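Local coordinates for beta-lactamase-related domain-containing protein (Bacteroides dorei DSM 17855, PDB 5TGF), which is a putative serine hydrolase of the beta-lactamase-related family, also a metal-binding protein that can take up calcium, whose natural substrate is not established, at residues H106-P112 / F145-A151; R101-T107 / Q241-A245; L114-D120 / E131-L135; K61-A65 / Y265-E269. All coordinates share one frame; numbering follows the deposited sequence.

In the fold
Contacts 1, 2 and 4 form one cluster, while contact 3 lies toward the periphery. The centres of contacts 1 and 2, which share His106, are about 9 Å apart, those of 2 and 4 about 11 Å and those of 1 and 4 about 13 Å; the centre of contact 4 lies about 5 Å from the centre of the chain, that of contact 3 about 22 Å. Along the chain each larger closure encloses the smaller ones, contact 3 innermost. Helix 150-163, part of contact 1, also packs on contacts 2 and 3. Tyr147 meets Lys61 beside Ser58, consistent with a beta-lactamase active-site cleft; 265-269 leads into outermost strand 270-274 of the six-stranded sheet.

Contact 1 of 4, residues H106-P112 / F145-A151; sequences HTSGVRP and FEYGGLA
His106 lies with one face of its imidazole over Tyr147 and its CB against the Phe145 ring; it and Pro112 have the largest shares of the buried surface. Tyr147 CD2 is 3.5 Å from His106 NE2, and the two planes are inclined by 32°. CG of His106 stands beside its own backbone N (chi1 -56°), which places the ring along the Tyr147 backbone; His106 CE1 then reaches the carbonyl of Gly148, 3.2 Å from Gly148 O, which lies near the ring plane. His106 CB also makes an off-centre CH-pi contact with the Phe145 ring. The backbone fixes this cluster: Glu146 N donates to His106 O at 2.9 Å, with an N-H...O angle of 167°. Tyr147 OH bonds outside these segments to Ser58 and Lys61, so the cluster backs what probably corresponds to the SxxK-and-tyrosine site of serine beta-lactamases.

Pro112 closes the other end. At the approach to helix 150-163, Pro112 O accepts two amides, Gly149 N at 2.9 Å in the carbonyl plane and Leu150 N at 3.1 Å from above that plane. The pyrrolidine crosses the Glu146 side chain at about a right angle, Pro112 CG being 3.7 Å from Glu146 CD. Between these ends, water 1 joins Gly109 N to Glu146 O, and water 4 joins Arg111 O to Ala151 N. Val110 CB packs on Ala151 CB at 4.0 Å, and Ser108 OG accepts from Val110 N in an ST turn beside the same methyl.

Contact 2 of 4, residues R101-T107 / Q241-A245; sequences RQLLSHT and QVRNA
The guanidinium groups of Arg101 and Arg243 are stacked face on face, although their side chains cross at about a right angle. Their centres are 3.7 Å apart with planes inclined by only 12°, and Arg243 NH1 lies 3.4 Å from Arg101 CZ, over the middle of that group. Two like charges so close would be expected to repel, but each group has an acceptor: Arg101 NE forms a salt bridge with Asp80, and Arg243 NH2 donates to Gln241 OE1 at 3.0 Å. That latter bond is bent, at 136°, and the amide oxygen is tilted from the guanidinium plane. Arg101 reaches the stack because its chain runs extended from CG to NE, after a first torsion that puts CG between backbone N and carbonyl carbon (chi1 63°).

Gln241 bends at its second torsion, bringing its amide oxygen beside the Arg101 chain. Water 5, at the edge of the Arg101 guanidinium and in its plane, accepts from Arg101 NH1 at 2.8 Å and donates to both Gln241 O and Gln241 OE1, tying the two segments together through solvent. Deeper in, Ser105 CB and Gln241 CB pack at 3.6 Å, while Ser105 OG turns back to donate to Arg101 O at 2.9 Å. Thr107 CG2 rests on Ala245 CB at 3.8 Å, and the type II' turn from Val242 to Ala245 presents this methyl.

Segment 101-107 takes in the last residues of helix 100-103 and the turn after it; Leu103 packs on helix 150-163, and Leu104 on helices 60-74 and 150-163. Segment 241-245 lies in the loop between helices 231-238 and 252-257.

Contact 3 of 4, residues L114-D120 / E131-L135; sequences LPAPRVD and EILSL
Arg118 and Glu131 meet side-on in a two-pronged salt bridge, with NE and NH2 each bound to a different carboxylate oxygen. Arg118 NE donates to Glu131 OE2 at 3.2 Å, almost straight at 177° and in the guanidinium plane, and is received on the syn lone pair. Arg118 NH2 donates to Glu131 OE1 at 2.9 Å; this bond is shorter but more bent, at 149°, and the oxygen is tilted from the guanidinium plane. The two flat groups are inclined by 24°. Arg118 folds at its second and third torsions, bringing its edge round to Glu131, whose chain is extended and reaches out from helix 125-133. Glu131 OE1 has a further partner in Tyr122 OH.

Beneath the ion pair lies an apolar layer. Leu114 CD1 is 3.7 Å from Glu131 OE2, so one methyl flanks the carboxylate, while Leu114 CD2 packs on Leu135 CD1 at 3.9 Å with the two chains crossing near a right angle. Pro115 and Leu135 approach tip to tip, Pro115 CG standing 3.9 Å from Leu135 CD2. Leu114 and Leu135 also touch Leu150 of helix 150-163, which links this surface patch to contact 1.

The contact thus combines an ion pair at the surface with the apolar patch over which it is set. The two bonds from Arg118 and the one from Tyr122 would probably keep Glu131 ionised and its carboxylate turned as it is.

Contact 4 of 4, residues K61-A65 / Y265-E269; sequences KWVAA and YGLGE
Trp62 and Glu269 carry the side-chain part of this contact, Glu269 CB standing over one face of the indole. Glu269 CB is 4.2 Å from the centroid of the Trp62 five-membered ring and only 4° off its normal, a CH-pi contact. The carboxylate meets the indole obliquely, its plane 54° from that of the ring, and Glu269 OE2 comes to 3.4 Å from Trp62 CD1. Water 7 bridges the pair: it lies in the ring plane, accepts from Trp62 NE1 at 3.0 Å and donates to Glu269 OE1 at 2.7 Å. Glu269 OE2 is just 2.6 Å from Leu267 O, which suggests that this buried acid holds a proton and donates it there.

Around this pair the backbones are close. Gly268, with positive phi and no side chain, lets its carbonyl oxygen come within 3.3 Å of Lys61 C on the helix, and Ala65 CB is 3.4 Å from Leu267 O. Tyr265 OH meets Lys61 CD at 3.4 Å, while the lysine amine lies further on, bonded to Ser58, Tyr147 and Gly200.

Segment 265-269 is held in place where Gly268 N donates to Leu104 O, and it leads into edge strand 270-274 of the six-stranded sheet. Trp62 projects from helix 60-74 toward helices 207-218 and 231-238, with Phe213 meeting its ring edge-to-face.

Contact 1 of 4, residues H106-P112 / F145-A151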
loop_
_atom_site.group_PDB
_atom_site.type_symbol
_atom_site.label_atom_id
_atom_site.label_comp_id
_atom_site.label_asym_id
_atom_site.label_seq_id
_atom_site.Cartn_x
_atom_site.Cartn_y
_atom_site.Cartn_z
ATOM N N HIS A 106 10.028 4.623 2.496
ATOM C CA HIS A 106 10.770 3.910 3.504
ATOM C C HIS A 106 12.264 4.254 3.514
ATOM O O HIS A 106 13.095 3.381 3.801
ATOM C CB HIS A 106 10.551 2.417 3.362
ATOM C CG HIS A 106 9.107 2.050 3.413
ATOM N ND1 HIS A 106 8.332 2.301 4.526
ATOM C CD2 HIS A 106 8.270 1.559 2.469
ATOM C CE1 HIS A 106 7.083 1.954 4.272
ATOM N NE2 HIS A 106 7.034 1.461 3.049
ATOM N N THR A 107 12.596 5.460 3.039
ATOM C CA THR A 107 13.995 5.880 2.955
ATOM C C THR A 107 14.263 7.103 3.856
ATOM O O THR A 107 15.308 7.718 3.741
ATOM C CB THR A 107 14.464 6.164 1.527
ATOM O OG1 THR A 107 13.635 7.165 0.914
ATOM C CG2 THR A 107 14.424 4.910 0.694
ATOM N N SER A 108 13.381 7.366 4.816
ATOM C CA SER A 108 13.499 8.552 5.670
ATOM C C SER A 108 14.512 8.413 6.812
ATOM O O SER A 108 15.027 9.433 7.301
ATOM C CB SER A 108 12.150 8.924 6.255
ATOM O OG SER A 108 11.700 7.980 7.214
ATOM N N GLY A 109 14.721 7.177 7.276
ATOM C CA GLY A 109 15.447 6.895 8.511
ATOM C C GLY A 109 14.692 7.104 9.799
ATOM O O GLY A 109 15.283 7.009 10.884
ATOM N N VAL A 110 13.390 7.381 9.712
ATOM C CA VAL A 110 12.548 7.417 10.898
ATOM C C VAL A 110 12.403 5.984 11.450
ATOM O O VAL A 110 12.359 5.012 10.698
ATOM C CB VAL A 110 11.187 8.046 10.591
ATOM C CG1 VAL A 110 10.240 7.950 11.789
ATOM C CG2 VAL A 110 11.376 9.491 10.168
ATOM N N ARG A 111 12.378 5.854 12.771
ATOM C CA ARG A 111 12.256 4.522 13.377
ATOM C C ARG A 111 10.994 3.817 12.789
ATOM O O ARG A 111 9.971 4.482 12.637
ATOM C CB ARG A 111 12.109 4.697 14.882
ATOM C CG ARG A 111 12.338 3.445 15.679
ATOM C CD ARG A 111 11.922 3.654 17.124
ATOM N NE ARG A 111 11.845 2.360 17.775
ATOM C CZ ARG A 111 12.820 1.820 18.488
ATOM N NH1 ARG A 111 13.913 2.516 18.735
ATOM N NH2 ARG A 111 12.685 0.592 18.979
ATOM N N PRO A 112 11.061 2.512 12.477
ATOM C CA PRO A 112 9.883 1.842 11.919
ATOM C C PRO A 112 8.600 1.885 12.757
ATOM O O PRO A 112 7.528 2.133 12.204
ATOM C CB PRO A 112 10.345 0.394 11.752
ATOM C CG PRO A 112 11.835 0.507 11.518
ATOM C CD PRO A 112 12.239 1.628 12.447
ATOM N N PHE A 145 17.147 1.841 2.735
ATOM C CA PHE A 145 15.738 1.368 2.752
ATOM C C PHE A 145 15.443 0.569 4.022
ATOM O O PHE A 145 16.172 -0.375 4.388
ATOM C CB PHE A 145 15.452 0.497 1.537
ATOM C CG PHE A 145 14.004 0.034 1.440
ATOM C CD1 PHE A 145 13.056 0.797 0.760
ATOM C CD2 PHE A 145 13.616 -1.192 1.967
ATOM C CE1 PHE A 145 11.742 0.353 0.640
ATOM C CE2 PHE A 145 12.290 -1.648 1.859
ATOM C CZ PHE A 145 11.359 -0.867 1.165
ATOM N N GLU A 146 14.442 1.019 4.770
ATOM C CA GLU A 146 13.944 0.253 5.889
ATOM C C GLU A 146 12.455 0.475 6.067
ATOM O O GLU A 146 12.002 1.553 6.420
ATOM C CB GLU A 146 14.691 0.577 7.186
ATOM C CG GLU A 146 14.231 -0.330 8.347
ATOM C CD GLU A 146 14.956 -0.060 9.668
ATOM O OE1 GLU A 146 15.154 1.113 10.018
ATOM O OE2 GLU A 146 15.239 -1.041 10.394
ATOM N N TYR A 147 11.710 -0.601 5.876
ATOM C CA TYR A 147 10.236 -0.577 5.930
ATOM C C TYR A 147 9.720 -0.288 7.320
ATOM O O TYR A 147 10.265 -0.746 8.338
ATOM C CB TYR A 147 9.705 -1.906 5.446
ATOM C CG TYR A 147 8.224 -2.005 5.161
ATOM C CD1 TYR A 147 7.334 -2.430 6.155
ATOM C CD2 TYR A 147 7.741 -1.826 3.874
ATOM C CE1 TYR A 147 5.975 -2.571 5.885
ATOM C CE2 TYR A 147 6.386 -1.970 3.581
ATOM C CZ TYR A 147 5.520 -2.396 4.585
ATOM O OH TYR A 147 4.180 -2.584 4.323
ATOM N N GLY A 148 8.679 0.530 7.374
ATOM C CA GLY A 148 8.040 0.829 8.649
ATOM C C GLY A 148 6.774 1.606 8.493
ATOM O O GLY A 148 6.268 1.725 7.380
ATOM N N GLY A 149 6.247 2.074 9.619
ATOM C CA GLY A 149 4.947 2.742 9.691
ATOM C C GLY A 149 4.951 4.167 10.246
ATOM O O GLY A 149 4.088 4.958 9.910
ATOM N N LEU A 150 5.931 4.531 11.057
ATOM C CA LEU A 150 5.914 5.871 11.654
ATOM C C LEU A 150 6.088 7.002 10.656
ATOM O O LEU A 150 5.468 8.049 10.819
ATOM C CB LEU A 150 6.949 5.996 12.786
ATOM C CG LEU A 150 6.810 5.012 13.960
ATOM C CD1 LEU A 150 7.856 5.323 15.023
ATOM C CD2 LEU A 150 5.420 5.122 14.552
ATOM N N ALA A 151 6.977 6.849 9.678
ATOM C CA ALA A 151 7.234 7.923 8.738
ATOM C C ALA A 151 6.002 8.341 7.981
ATOM O O ALA A 151 5.797 9.532 7.734
ATOM C CB ALA A 151 8.346 7.553 7.767
HETATM O O HOH W 1 13.238 4.597 6.725
HETATM O O HOH W 2 10.821 2.917 8.509
HETATM O O HOH W 3 13.944 3.495 9.217
HETATM O O HOH W 4 8.939 4.670 9.945
#

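Contact 2 of 4, residues R101-T107 / Q241-A245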
loop_
_atom_site.group_PDB
_atom_site.type_symbol
_atom_site.label_atom_id
_atom_site.label_comp_id
_atom_site.label_asym_id
_atom_site.label_seq_id
_atom_site.Cartn_x
_atom_site.Cartn_y
_atom_site.Cartn_z
ATOM N N ARG A 101 8.575 12.633 -0.124
ATOM C CA ARG A 101 8.786 11.423 -0.925
ATOM C C ARG A 101 9.653 10.393 -0.183
ATOM O O ARG A 101 9.526 9.183 -0.436
ATOM C CB ARG A 101 9.409 11.774 -2.274
ATOM C CG ARG A 101 10.792 12.398 -2.216
ATOM C CD ARG A 101 11.362 12.506 -3.631
ATOM N NE ARG A 101 12.620 13.218 -3.674
ATOM C CZ ARG A 101 13.809 12.718 -3.357
ATOM N NH1 ARG A 101 13.967 11.453 -2.992
ATOM N NH2 ARG A 101 14.860 13.514 -3.424
ATOM N N GLN A 102 10.509 10.852 0.738
ATOM C CA GLN A 102 11.359 9.927 1.510
ATOM C C GLN A 102 10.555 9.218 2.589
ATOM O O GLN A 102 10.791 8.028 2.872
ATOM C CB GLN A 102 12.551 10.633 2.158
ATOM C CG GLN A 102 13.572 11.061 1.102
ATOM C CD GLN A 102 14.689 11.967 1.617
ATOM O OE1 GLN A 102 14.525 12.728 2.565
ATOM N NE2 GLN A 102 15.809 11.933 0.921
ATOM N N LEU A 103 9.639 9.946 3.198
ATOM C CA LEU A 103 8.720 9.354 4.165
ATOM C C LEU A 103 7.952 8.188 3.534
ATOM O O LEU A 103 7.848 7.127 4.119
ATOM C CB LEU A 103 7.736 10.416 4.729
ATOM C CG LEU A 103 8.350 11.561 5.555
ATOM C CD1 LEU A 103 7.356 12.702 5.779
ATOM C CD2 LEU A 103 8.911 11.075 6.881
ATOM N N LEU A 104 7.455 8.390 2.323
ATOM C CA LEU A 104 6.551 7.427 1.704
ATOM C C LEU A 104 7.274 6.295 0.965
ATOM O O LEU A 104 6.622 5.496 0.305
ATOM C CB LEU A 104 5.617 8.154 0.743
ATOM C CG LEU A 104 4.581 9.074 1.359
ATOM C CD1 LEU A 104 3.995 10.025 0.335
ATOM C CD2 LEU A 104 3.470 8.279 2.010
ATOM N N SER A 105 8.611 6.324 0.947
ATOM C CA SER A 105 9.396 5.324 0.237
ATOM C C SER A 105 10.269 4.505 1.181
ATOM O O SER A 105 11.098 3.731 0.723
ATOM C CB SER A 105 10.267 5.985 -0.822
ATOM O OG SER A 105 11.213 6.875 -0.224
ATOM N N HIS A 106 10.028 4.623 2.496
ATOM C CA HIS A 106 10.770 3.910 3.504
ATOM C C HIS A 106 12.264 4.254 3.514
ATOM O O HIS A 106 13.095 3.381 3.801
ATOM C CB HIS A 106 10.551 2.417 3.362
ATOM C CG HIS A 106 9.107 2.050 3.413
ATOM N ND1 HIS A 106 8.332 2.301 4.526
ATOM C CD2 HIS A 106 8.270 1.559 2.469
ATOM C CE1 HIS A 106 7.083 1.954 4.272
ATOM N NE2 HIS A 106 7.034 1.461 3.049
ATOM N N THR A 107 12.596 5.460 3.039
ATOM C CA THR A 107 13.995 5.880 2.955
ATOM C C THR A 107 14.263 7.103 3.856
ATOM O O THR A 107 15.308 7.718 3.741
ATOM C CB THR A 107 14.464 6.164 1.527
ATOM O OG1 THR A 107 13.635 7.165 0.914
ATOM C CG2 THR A 107 14.424 4.910 0.694
ATOM N N GLN A 241 11.518 5.552 -6.080
ATOM C CA GLN A 241 11.722 6.487 -4.984
ATOM C C GLN A 241 12.779 6.016 -3.987
ATOM O O GLN A 241 13.031 6.666 -2.973
ATOM C CB GLN A 241 10.381 6.792 -4.290
ATOM C CG GLN A 241 9.305 7.334 -5.207
ATOM C CD GLN A 241 9.630 8.722 -5.761
ATOM O OE1 GLN A 241 10.572 9.355 -5.319
ATOM N NE2 GLN A 241 8.827 9.206 -6.713
ATOM N N VAL A 242 13.396 4.877 -4.258
ATOM C CA VAL A 242 14.460 4.359 -3.397
ATOM C C VAL A 242 15.771 5.044 -3.795
ATOM O O VAL A 242 16.536 5.479 -2.950
ATOM C CB VAL A 242 14.571 2.825 -3.522
ATOM C CG1 VAL A 242 15.747 2.323 -2.715
ATOM C CG2 VAL A 242 13.289 2.164 -3.007
ATOM N N ARG A 243 15.995 5.143 -5.097
ATOM C CA ARG A 243 17.134 5.851 -5.674
ATOM C C ARG A 243 18.484 5.289 -5.258
ATOM O O ARG A 243 18.763 4.144 -5.580
ATOM C CB ARG A 243 16.937 7.324 -5.455
ATOM C CG ARG A 243 15.622 7.687 -6.115
ATOM C CD ARG A 243 15.438 9.140 -6.217
ATOM N NE ARG A 243 14.054 9.524 -6.460
ATOM C CZ ARG A 243 13.720 10.802 -6.553
ATOM N NH1 ARG A 243 14.686 11.709 -6.523
ATOM N NH2 ARG A 243 12.473 11.181 -6.708
ATOM N N ASN A 244 19.317 6.043 -4.553
ATOM C CA ASN A 244 20.645 5.528 -4.181
ATOM C C ASN A 244 20.675 4.922 -2.794
ATOM O O ASN A 244 21.742 4.566 -2.295
ATOM C CB ASN A 244 21.699 6.633 -4.260
ATOM C CG ASN A 244 21.845 7.185 -5.652
ATOM O OD1 ASN A 244 22.057 6.444 -6.610
ATOM N ND2 ASN A 244 21.713 8.497 -5.779
ATOM N N ALA A 245 19.520 4.827 -2.132
ATOM C CA ALA A 245 19.493 4.241 -0.812
ATOM C C ALA A 245 19.959 2.781 -0.885
ATOM O O ALA A 245 19.623 2.068 -1.838
ATOM C CB ALA A 245 18.082 4.341 -0.218
HETATM O O HOH W 5 12.118 9.288 -2.897
HETATM O O HOH W 6 15.624 7.772 -1.274
#

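Contact 3 of 4, residues L114-D120 / E131-L135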
loop_
_atom_site.group_PDB
_atom_site.type_symbol
_atom_site.label_atom_id
_atom_site.label_comp_id
_atom_site.label_asym_id
_atom_site.label_seq_id
_atom_site.Cartn_x
_atom_site.Cartn_y
_atom_site.Cartn_z
ATOM N N LEU A 114 6.974 2.412 17.138
ATOM C CA LEU A 114 7.311 2.948 18.481
ATOM C C LEU A 114 8.125 1.876 19.273
ATOM O O LEU A 114 7.938 0.698 19.041
ATOM C CB LEU A 114 6.053 3.345 19.248
ATOM C CG LEU A 114 5.206 4.497 18.688
ATOM C CD1 LEU A 114 4.068 4.748 19.669
ATOM C CD2 LEU A 114 5.978 5.772 18.449
ATOM N N PRO A 115 9.012 2.300 20.199
ATOM C CA PRO A 115 9.720 1.349 21.054
ATOM C C PRO A 115 8.783 0.560 21.986
ATOM O O PRO A 115 7.813 1.097 22.559
ATOM C CB PRO A 115 10.654 2.215 21.877
ATOM C CG PRO A 115 10.536 3.605 21.383
ATOM C CD PRO A 115 9.241 3.686 20.627
ATOM N N ALA A 116 9.057 -0.716 22.086
ATOM C CA ALA A 116 8.241 -1.610 22.890
ATOM C C ALA A 116 8.255 -1.161 24.369
ATOM O O ALA A 116 9.235 -0.583 24.838
ATOM C CB ALA A 116 8.746 -3.043 22.732
ATOM N N PRO A 117 7.112 -1.273 25.062
ATOM C CA PRO A 117 5.910 -1.967 24.641
ATOM C C PRO A 117 4.860 -1.049 24.006
ATOM O O PRO A 117 3.720 -1.493 23.800
ATOM C CB PRO A 117 5.371 -2.529 25.962
ATOM C CG PRO A 117 5.756 -1.509 26.977
ATOM C CD PRO A 117 7.073 -0.935 26.503
ATOM N N ARG A 118 5.230 0.187 23.699
ATOM C CA ARG A 118 4.307 1.179 23.131
ATOM C C ARG A 118 3.903 0.744 21.698
ATOM O O ARG A 118 4.693 0.106 20.979
ATOM C CB ARG A 118 4.940 2.573 23.095
ATOM C CG ARG A 118 4.808 3.422 24.376
ATOM C CD ARG A 118 3.436 4.153 24.518
ATOM N NE ARG A 118 3.001 4.981 23.365
ATOM C CZ ARG A 118 1.802 4.915 22.743
ATOM N NH1 ARG A 118 0.852 4.074 23.134
ATOM N NH2 ARG A 118 1.530 5.707 21.706
ATOM N N VAL A 119 2.672 1.049 21.309
ATOM C CA VAL A 119 2.210 0.823 19.935
ATOM C C VAL A 119 1.456 2.071 19.446
ATOM O O VAL A 119 0.601 2.590 20.162
ATOM C CB VAL A 119 1.224 -0.340 19.857
ATOM C CG1 VAL A 119 0.858 -0.614 18.396
ATOM C CG2 VAL A 119 1.810 -1.591 20.503
ATOM N N ASP A 120 1.804 2.591 18.282
ATOM C CA ASP A 120 1.067 3.750 17.709
ATOM C C ASP A 120 -0.284 3.282 17.186
ATOM O O ASP A 120 -0.327 2.644 16.134
ATOM C CB ASP A 120 1.849 4.395 16.546
ATOM C CG ASP A 120 1.091 5.563 15.880
ATOM O OD1 ASP A 120 -0.162 5.611 15.987
ATOM O OD2 ASP A 120 1.740 6.438 15.224
ATOM N N GLU A 131 4.584 12.358 19.386
ATOM C CA GLU A 131 5.360 11.244 19.946
ATOM C C GLU A 131 6.521 10.828 19.029
ATOM O O GLU A 131 7.636 10.578 19.503
ATOM C CB GLU A 131 4.493 10.050 20.252
ATOM C CG GLU A 131 5.308 8.891 20.829
ATOM C CD GLU A 131 4.508 7.940 21.686
ATOM O OE1 GLU A 131 3.250 8.023 21.654
ATOM O OE2 GLU A 131 5.133 7.093 22.372
ATOM N N ILE A 132 6.290 10.813 17.716
ATOM C CA ILE A 132 7.350 10.433 16.789
ATOM C C ILE A 132 8.506 11.462 16.819
ATOM O O ILE A 132 9.673 11.098 16.664
ATOM C CB ILE A 132 6.799 10.235 15.366
ATOM C CG1 ILE A 132 5.805 9.072 15.359
ATOM C CG2 ILE A 132 7.944 10.036 14.353
ATOM C CD1 ILE A 132 4.840 9.147 14.191
ATOM N N LEU A 133 8.174 12.720 17.065
ATOM C CA LEU A 133 9.169 13.801 17.074
ATOM C C LEU A 133 10.263 13.540 18.117
ATOM O O LEU A 133 11.401 13.880 17.888
ATOM C CB LEU A 133 8.498 15.157 17.320
ATOM C CG LEU A 133 9.412 16.377 17.546
ATOM C CD1 LEU A 133 10.317 16.618 16.354
ATOM C CD2 LEU A 133 8.582 17.601 17.841
ATOM N N SER A 134 9.919 12.890 19.225
ATOM C CA SER A 134 10.866 12.605 20.313
ATOM C C SER A 134 11.897 11.518 19.991
ATOM O O SER A 134 12.872 11.394 20.695
ATOM C CB SER A 134 10.097 12.218 21.593
ATOM O OG SER A 134 9.530 10.909 21.462
ATOM N N LEU A 135 11.702 10.746 18.923
ATOM C CA LEU A 135 12.514 9.559 18.657
ATOM C C LEU A 135 13.724 9.890 17.786
ATOM O O LEU A 135 13.617 10.556 16.764
ATOM C CB LEU A 135 11.684 8.463 17.955
ATOM C CG LEU A 135 10.464 7.921 18.720
ATOM C CD1 LEU A 135 9.641 6.999 17.822
ATOM C CD2 LEU A 135 10.853 7.241 20.034
#

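Contact 4 of 4, residues K61-A65 / Y265-E269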
loop_
_atom_site.group_PDB
_atom_site.type_symbol
_atom_site.label_atom_id
_atom_site.label_comp_id
_atom_site.label_asym_id
_atom_site.label_seq_id
_atom_site.Cartn_x
_atom_site.Cartn_y
_atom_site.Cartn_z
ATOM N N LYS A 61 -1.286 1.197 2.317
ATOM C CA LYS A 61 -0.216 2.160 2.019
ATOM C C LYS A 61 -0.427 2.783 0.640
ATOM O O LYS A 61 -0.206 3.972 0.463
ATOM C CB LYS A 61 1.178 1.533 2.132
ATOM C CG LYS A 61 1.656 1.322 3.556
ATOM C CD LYS A 61 3.095 0.791 3.610
ATOM C CE LYS A 61 3.643 0.694 5.027
ATOM N NZ LYS A 61 3.046 -0.375 5.865
ATOM N N TRP A 62 -0.865 1.969 -0.309
ATOM C CA TRP A 62 -1.124 2.423 -1.682
ATOM C C TRP A 62 -2.216 3.478 -1.682
ATOM O O TRP A 62 -2.094 4.511 -2.312
ATOM C CB TRP A 62 -1.516 1.237 -2.557
ATOM C CG TRP A 62 -1.320 1.430 -4.052
ATOM C CD1 TRP A 62 -1.069 2.613 -4.752
ATOM C CD2 TRP A 62 -1.326 0.392 -5.022
ATOM N NE1 TRP A 62 -0.895 2.339 -6.091
ATOM C CE2 TRP A 62 -1.074 0.993 -6.288
ATOM C CE3 TRP A 62 -1.518 -0.983 -4.942
ATOM C CZ2 TRP A 62 -1.010 0.250 -7.463
ATOM C CZ3 TRP A 62 -1.406 -1.730 -6.091
ATOM C CH2 TRP A 62 -1.140 -1.105 -7.349
ATOM N N VAL A 63 -3.307 3.174 -1.003
ATOM C CA VAL A 63 -4.448 4.106 -0.868
ATOM C C VAL A 63 -4.042 5.372 -0.115
ATOM O O VAL A 63 -4.406 6.475 -0.502
ATOM C CB VAL A 63 -5.658 3.430 -0.195
ATOM C CG1 VAL A 63 -6.826 4.421 -0.082
ATOM C CG2 VAL A 63 -6.052 2.169 -0.958
ATOM N N ALA A 64 -3.251 5.239 0.939
ATOM C CA ALA A 64 -2.840 6.430 1.702
ATOM C C ALA A 64 -1.927 7.354 0.903
ATOM O O ALA A 64 -2.073 8.590 0.935
ATOM C CB ALA A 64 -2.173 6.001 2.998
ATOM N N ALA A 65 -1.012 6.775 0.130
ATOM C CA ALA A 65 -0.197 7.559 -0.794
ATOM C C ALA A 65 -1.081 8.302 -1.827
ATOM O O ALA A 65 -0.786 9.455 -2.188
ATOM C CB ALA A 65 0.797 6.660 -1.509
ATOM N N TYR A 265 10.702 0.266 -4.577
ATOM C CA TYR A 265 9.542 0.948 -3.971
ATOM C C TYR A 265 9.327 2.304 -4.600
ATOM O O TYR A 265 10.288 3.008 -4.925
ATOM C CB TYR A 265 9.737 1.075 -2.441
ATOM C CG TYR A 265 8.483 1.014 -1.612
ATOM C CD1 TYR A 265 7.922 -0.198 -1.235
ATOM C CD2 TYR A 265 7.831 2.192 -1.205
ATOM C CE1 TYR A 265 6.784 -0.254 -0.451
ATOM C CE2 TYR A 265 6.678 2.138 -0.433
ATOM C CZ TYR A 265 6.159 0.916 -0.060
ATOM O OH TYR A 265 5.025 0.867 0.755
ATOM N N GLY A 266 8.057 2.674 -4.717
ATOM C CA GLY A 266 7.628 3.986 -5.134
ATOM C C GLY A 266 7.123 4.783 -3.955
ATOM O O GLY A 266 7.850 4.924 -2.950
ATOM N N LEU A 267 5.932 5.373 -4.087
ATOM C CA LEU A 267 5.241 6.022 -2.966
ATOM C C LEU A 267 4.141 5.122 -2.439
ATOM O O LEU A 267 3.144 4.840 -3.129
ATOM C CB LEU A 267 4.644 7.364 -3.388
ATOM C CG LEU A 267 5.633 8.334 -4.046
ATOM C CD1 LEU A 267 4.898 9.581 -4.535
ATOM C CD2 LEU A 267 6.723 8.759 -3.083
ATOM N N GLY A 268 4.387 4.514 -1.290
ATOM C CA GLY A 268 3.429 3.564 -0.695
ATOM C C GLY A 268 3.094 2.308 -1.498
ATOM O O GLY A 268 2.025 1.774 -1.344
ATOM N N GLU A 269 4.001 1.860 -2.359
ATOM C CA GLU A 269 3.762 0.728 -3.220
ATOM C C GLU A 269 5.093 0.111 -3.660
ATOM O O GLU A 269 6.107 0.842 -3.875
ATOM C CB GLU A 269 2.947 1.152 -4.442
ATOM C CG GLU A 269 3.610 2.220 -5.323
ATOM C CD GLU A 269 2.579 3.136 -6.010
ATOM O OE1 GLU A 269 2.305 2.965 -7.226
ATOM O OE2 GLU A 269 1.961 3.995 -5.301
HETATM O O HOH W 7 0.129 4.204 -8.274
#